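Acyl-CoA dehydrogenase (Slackia heliotrinireducens, PDB 4RM7) belongs to the acyl-CoA dehydrogenase family, with a helical N-terminal domain, a middle domain built on a beta-sheet and a helical C-terminal domain. Local coordinates at residues L16-F27 and E79-F90. Residues are numbered along the deposited sequence; the frame is centred on the assembly and turned at random.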
loop_
_atom_site.group_PDB
_atom_site.type_symbol
_atom_site.label_atom_id
_atom_site.label_comp_id
_atom_site.label_asym_id
_atom_site.label_seq_id
_atom_site.Cartn_x
_atom_site.Cartn_y
_atom_site.Cartn_z
ATOM N N LEU A 16 0.743 21.908 -28.332
ATOM C CA LEU A 16 1.387 22.050 -27.042
ATOM C C LEU A 16 2.194 23.323 -26.960
ATOM O O LEU A 16 2.161 24.015 -25.943
ATOM C CB LEU A 16 2.297 20.869 -26.769
ATOM C CG LEU A 16 1.640 19.771 -25.984
ATOM C CD1 LEU A 16 2.559 18.598 -26.018
ATOM C CD2 LEU A 16 1.442 20.262 -24.575
ATOM N N ASN A 17 2.926 23.626 -28.029
ATOM C CA ASN A 17 3.753 24.827 -28.047
ATOM C C ASN A 17 2.887 26.058 -27.849
ATOM O O ASN A 17 3.231 26.952 -27.068
ATOM C CB ASN A 17 4.534 24.950 -29.351
ATOM C CG ASN A 17 5.549 23.845 -29.539
ATOM O OD1 ASN A 17 5.960 23.188 -28.582
ATOM N ND2 ASN A 17 5.971 23.644 -30.788
ATOM N N HIS A 18 1.759 26.094 -28.554
ATOM C CA HIS A 18 0.838 27.220 -28.475
ATOM C C HIS A 18 0.249 27.349 -27.076
ATOM O O HIS A 18 0.187 28.444 -26.517
ATOM C CB HIS A 18 -0.279 27.075 -29.504
ATOM C CG HIS A 18 0.210 26.998 -30.914
ATOM N ND1 HIS A 18 -0.632 26.775 -31.988
ATOM C CD2 HIS A 18 1.454 27.113 -31.438
ATOM C CE1 HIS A 18 0.072 26.762 -33.101
ATOM N NE2 HIS A 18 1.343 26.966 -32.800
ATOM N N VAL A 19 -0.165 26.226 -26.504
ATOM C CA VAL A 19 -0.740 26.231 -25.165
ATOM C C VAL A 19 0.300 26.616 -24.111
ATOM O O VAL A 19 0.008 27.389 -23.210
ATOM C CB VAL A 19 -1.358 24.873 -24.842
ATOM C CG1 VAL A 19 -1.787 24.813 -23.382
ATOM C CG2 VAL A 19 -2.549 24.631 -25.762
ATOM N N ARG A 20 1.513 26.092 -24.255
ATOM C CA ARG A 20 2.611 26.383 -23.333
ATOM C C ARG A 20 3.044 27.853 -23.372
ATOM O O ARG A 20 3.447 28.421 -22.357
ATOM C CB ARG A 20 3.807 25.471 -23.646
ATOM C CG ARG A 20 5.064 25.755 -22.845
ATOM C CD ARG A 20 6.091 24.619 -22.961
ATOM N NE ARG A 20 6.196 24.064 -24.313
ATOM C CZ ARG A 20 5.856 22.818 -24.642
ATOM N NH1 ARG A 20 5.394 21.970 -23.720
ATOM N NH2 ARG A 20 5.988 22.419 -25.898
ATOM N N GLU A 21 2.965 28.473 -24.541
ATOM C CA GLU A 21 3.312 29.882 -24.662
ATOM C C GLU A 21 2.212 30.731 -23.988
ATOM O O GLU A 21 2.497 31.708 -23.309
ATOM C CB GLU A 21 3.524 30.250 -26.138
ATOM C CG GLU A 21 3.282 31.690 -26.491
ATOM C CD GLU A 21 3.825 32.055 -27.869
ATOM O OE1 GLU A 21 4.851 31.453 -28.281
ATOM O OE2 GLU A 21 3.226 32.944 -28.530
ATOM N N TYR A 22 0.961 30.336 -24.149
ATOM C CA TYR A 22 -0.125 30.999 -23.451
ATOM C C TYR A 22 -0.045 30.841 -21.937
ATOM O O TYR A 22 -0.228 31.796 -21.203
ATOM C CB TYR A 22 -1.468 30.473 -23.967
ATOM C CG TYR A 22 -2.657 30.732 -23.076
ATOM C CD1 TYR A 22 -3.220 31.979 -22.993
ATOM C CD2 TYR A 22 -3.209 29.723 -22.325
ATOM C CE1 TYR A 22 -4.298 32.221 -22.182
ATOM C CE2 TYR A 22 -4.289 29.955 -21.515
ATOM C CZ TYR A 22 -4.827 31.208 -21.449
ATOM O OH TYR A 22 -5.900 31.438 -20.643
ATOM N N GLY A 23 0.218 29.630 -21.472
ATOM C CA GLY A 23 0.253 29.371 -20.050
ATOM C C GLY A 23 1.366 30.082 -19.330
ATOM O O GLY A 23 1.184 30.642 -18.268
ATOM N N GLU A 24 2.534 30.058 -19.937
ATOM C CA GLU A 24 3.702 30.680 -19.374
ATOM C C GLU A 24 3.516 32.170 -19.273
ATOM O O GLU A 24 3.997 32.802 -18.351
ATOM C CB GLU A 24 4.928 30.336 -20.191
ATOM C CG GLU A 24 5.588 29.061 -19.729
ATOM C CD GLU A 24 6.648 28.588 -20.681
ATOM O OE1 GLU A 24 7.057 29.368 -21.548
ATOM O OE2 GLU A 24 7.071 27.435 -20.560
ATOM N N LYS A 25 2.858 32.732 -20.267
ATOM C CA LYS A 25 2.583 34.150 -20.299
ATOM C C LYS A 25 1.676 34.635 -19.189
ATOM O O LYS A 25 1.946 35.650 -18.580
ATOM C CB LYS A 25 1.962 34.490 -21.646
ATOM C CG LYS A 25 1.464 35.904 -21.813
ATOM C CD LYS A 25 1.303 36.196 -23.291
ATOM C CE LYS A 25 0.413 37.392 -23.548
ATOM N NZ LYS A 25 0.653 38.451 -22.541
ATOM N N TYR A 26 0.598 33.918 -18.922
ATOM C CA TYR A 26 -0.351 34.374 -17.922
ATOM C C TYR A 26 -0.212 33.747 -16.552
ATOM O O TYR A 26 -0.403 34.405 -15.553
ATOM C CB TYR A 26 -1.776 34.194 -18.419
ATOM C CG TYR A 26 -2.124 35.098 -19.565
ATOM C CD1 TYR A 26 -2.361 36.443 -19.365
ATOM C CD2 TYR A 26 -2.212 34.610 -20.846
ATOM C CE1 TYR A 26 -2.678 37.272 -20.416
ATOM C CE2 TYR A 26 -2.523 35.432 -21.898
ATOM C CZ TYR A 26 -2.755 36.760 -21.677
ATOM O OH TYR A 26 -3.061 37.566 -22.733
ATOM N N PHE A 27 0.091 32.462 -16.505
ATOM C CA PHE A 27 0.069 31.750 -15.247
ATOM C C PHE A 27 1.372 31.812 -14.488
ATOM O O PHE A 27 2.063 30.825 -14.332
ATOM C CB PHE A 27 -0.395 30.324 -15.458
ATOM C CG PHE A 27 -1.757 30.234 -16.058
ATOM C CD1 PHE A 27 -2.849 30.684 -15.370
ATOM C CD2 PHE A 27 -1.937 29.717 -17.314
ATOM C CE1 PHE A 27 -4.107 30.613 -15.919
ATOM C CE2 PHE A 27 -3.188 29.644 -17.871
ATOM C CZ PHE A 27 -4.277 30.094 -17.173
ATOM N N GLU A 79 -1.531 20.387 -19.952
ATOM C CA GLU A 79 -0.469 21.379 -19.990
ATOM C C GLU A 79 -0.776 22.629 -19.163
ATOM O O GLU A 79 0.115 23.165 -18.503
ATOM C CB GLU A 79 -0.156 21.782 -21.435
ATOM C CG GLU A 79 1.021 22.776 -21.597
ATOM C CD GLU A 79 2.384 22.296 -21.022
ATOM O OE1 GLU A 79 2.501 21.189 -20.434
ATOM O OE2 GLU A 79 3.365 23.051 -21.168
ATOM N N LEU A 80 -2.025 23.091 -19.182
ATOM C CA LEU A 80 -2.375 24.288 -18.427
ATOM C C LEU A 80 -2.336 23.981 -16.932
ATOM O O LEU A 80 -1.928 24.817 -16.132
ATOM C CB LEU A 80 -3.758 24.810 -18.841
ATOM C CG LEU A 80 -3.747 25.354 -20.269
ATOM C CD1 LEU A 80 -5.101 25.830 -20.663
ATOM C CD2 LEU A 80 -2.714 26.471 -20.412
ATOM N N SER A 81 -2.745 22.771 -16.567
ATOM C CA SER A 81 -2.722 22.337 -15.174
ATOM C C SER A 81 -1.297 22.167 -14.706
ATOM O O SER A 81 -1.000 22.372 -13.527
ATOM C CB SER A 81 -3.478 21.019 -14.985
ATOM O OG SER A 81 -4.798 21.115 -15.484
ATOM N N ARG A 82 -0.418 21.791 -15.635
ATOM C CA ARG A 82 0.989 21.595 -15.311
ATOM C C ARG A 82 1.670 22.927 -15.039
ATOM O O ARG A 82 2.335 23.094 -14.024
ATOM C CB ARG A 82 1.724 20.875 -16.439
ATOM C CG ARG A 82 3.196 20.583 -16.134
ATOM C CD ARG A 82 3.934 20.116 -17.390
ATOM N NE ARG A 82 4.120 21.204 -18.332
ATOM C CZ ARG A 82 5.009 22.177 -18.151
ATOM N NH1 ARG A 82 5.781 22.181 -17.066
ATOM N NH2 ARG A 82 5.119 23.152 -19.041
ATOM N N ILE A 83 1.507 23.865 -15.968
ATOM C CA ILE A 83 2.098 25.186 -15.834
ATOM C C ILE A 83 1.525 25.919 -14.627
ATOM O O ILE A 83 2.263 26.544 -13.884
ATOM C CB ILE A 83 1.877 26.035 -17.105
ATOM C CG1 ILE A 83 2.636 25.444 -18.291
ATOM C CG2 ILE A 83 2.305 27.484 -16.880
ATOM C CD1 ILE A 83 2.113 25.939 -19.613
ATOM N N SER A 84 0.217 25.824 -14.409
ATOM C CA SER A 84 -0.404 26.594 -13.331
ATOM C C SER A 84 -0.265 25.955 -11.960
ATOM O O SER A 84 -0.252 26.652 -10.962
ATOM C CB SER A 84 -1.884 26.809 -13.608
ATOM O OG SER A 84 -2.570 25.603 -13.433
ATOM N N GLY A 85 -0.190 24.629 -11.905
ATOM C CA GLY A 85 -0.207 23.923 -10.634
ATOM C C GLY A 85 -1.560 24.105 -9.963
ATOM O O GLY A 85 -1.689 24.095 -8.737
ATOM N N ALA A 86 -2.590 24.287 -10.775
ATOM C CA ALA A 86 -3.876 24.652 -10.216
ATOM C C ALA A 86 -5.008 23.992 -10.965
ATOM O O ALA A 86 -4.830 23.490 -12.075
ATOM C CB ALA A 86 -4.046 26.178 -10.220
ATOM N N CYS A 87 -6.173 23.987 -10.328
ATOM C CA CYS A 87 -7.405 23.569 -10.963
ATOM C C CYS A 87 -7.999 24.746 -11.712
ATOM O O CYS A 87 -8.390 25.725 -11.097
ATOM C CB CYS A 87 -8.393 23.047 -9.925
ATOM S SG CYS A 87 -9.807 22.229 -10.673
ATOM N N LEU A 88 -8.063 24.653 -13.035
ATOM C CA LEU A 88 -8.503 25.768 -13.866
ATOM C C LEU A 88 -9.938 25.545 -14.361
ATOM O O LEU A 88 -10.407 24.412 -14.415
ATOM C CB LEU A 88 -7.526 25.942 -15.037
ATOM C CG LEU A 88 -6.072 26.184 -14.624
ATOM C CD1 LEU A 88 -5.194 26.235 -15.860
ATOM C CD2 LEU A 88 -5.914 27.463 -13.796
ATOM N N PRO A 89 -10.650 26.629 -14.718
ATOM C CA PRO A 89 -12.065 26.534 -15.117
ATOM C C PRO A 89 -12.282 25.929 -16.498
ATOM O O PRO A 89 -13.412 25.574 -16.843
ATOM C CB PRO A 89 -12.544 27.997 -15.130
ATOM C CG PRO A 89 -11.438 28.816 -14.608
ATOM C CD PRO A 89 -10.167 28.018 -14.758
ATOM N N PHE A 90 -11.215 25.832 -17.282
ATOM C CA PHE A 90 -11.334 25.500 -18.694
ATOM C C PHE A 90 -12.020 24.178 -18.941
ATOM O O PHE A 90 -12.935 24.123 -19.763
ATOM C CB PHE A 90 -9.957 25.508 -19.356
ATOM C CG PHE A 90 -9.274 26.823 -19.249
ATOM C CD1 PHE A 90 -9.908 27.977 -19.688
ATOM C CD2 PHE A 90 -8.032 26.931 -18.646
ATOM C CE1 PHE A 90 -9.293 29.223 -19.569
ATOM C CE2 PHE A 90 -7.409 28.167 -18.523
ATOM C CZ PHE A 90 -8.046 29.318 -18.980
HETATM O O HOH W 1 6.441 25.623 -18.372
HETATM O O HOH W 2 2.890 29.235 -12.149
#
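Arg-20 and Glu-79 meet through two bent chains: Arg-20 starts with CG anti to the backbone N and turns at chi3, while Glu-79 kinks at chi2 (58°), which brings OE2 alongside CB, CG and CD of Arg-20. The planes of guanidinium and carboxylate stand 81° apart, and the bond from Arg-20 NH1 to Glu-79 OE2 is long and weak at 3.4 Å. Arg-82 holds the same carboxylate far more firmly, side-on with two nitrogens: NE lies 2.7 Å from Glu-79 OE1, and NH2 bonds to OE2. These two bonds, one to each oxygen, should limit its rotation, and the two arginines probably help to keep it ionised. Arg-82 goes on through NH1 to a salt bridge with Glu-262, and a water links its NH2 to Glu-24 OE2.

The salt-bridge network spans two helices of the all-helical N-terminal domain of the acyl-CoA dehydrogenase fold, 10-26 and 70-84, running the same way at 31° with segment axes 9.3 Å apart. Gly-23 leaves room for Ile-83, whose CD1 sits 3.9 Å from Gly-23 CA. Deeper in, Val-19 CG1 packs against Leu-80 CD2 (3.5 Å), and that methyl also reaches the edge of the Tyr-22 ring.

At the C-terminal end of helix 10-26, Phe-27 has Leu-88 CD1 over one face and points CZ at the edge of the Phe-90 ring, 3.9 Å from CE2. Tyr-22 OH touches Phe-90 CZ but bonds to Val-45 O, and Phe-90 stacks on Phe-49 of helix 43-50.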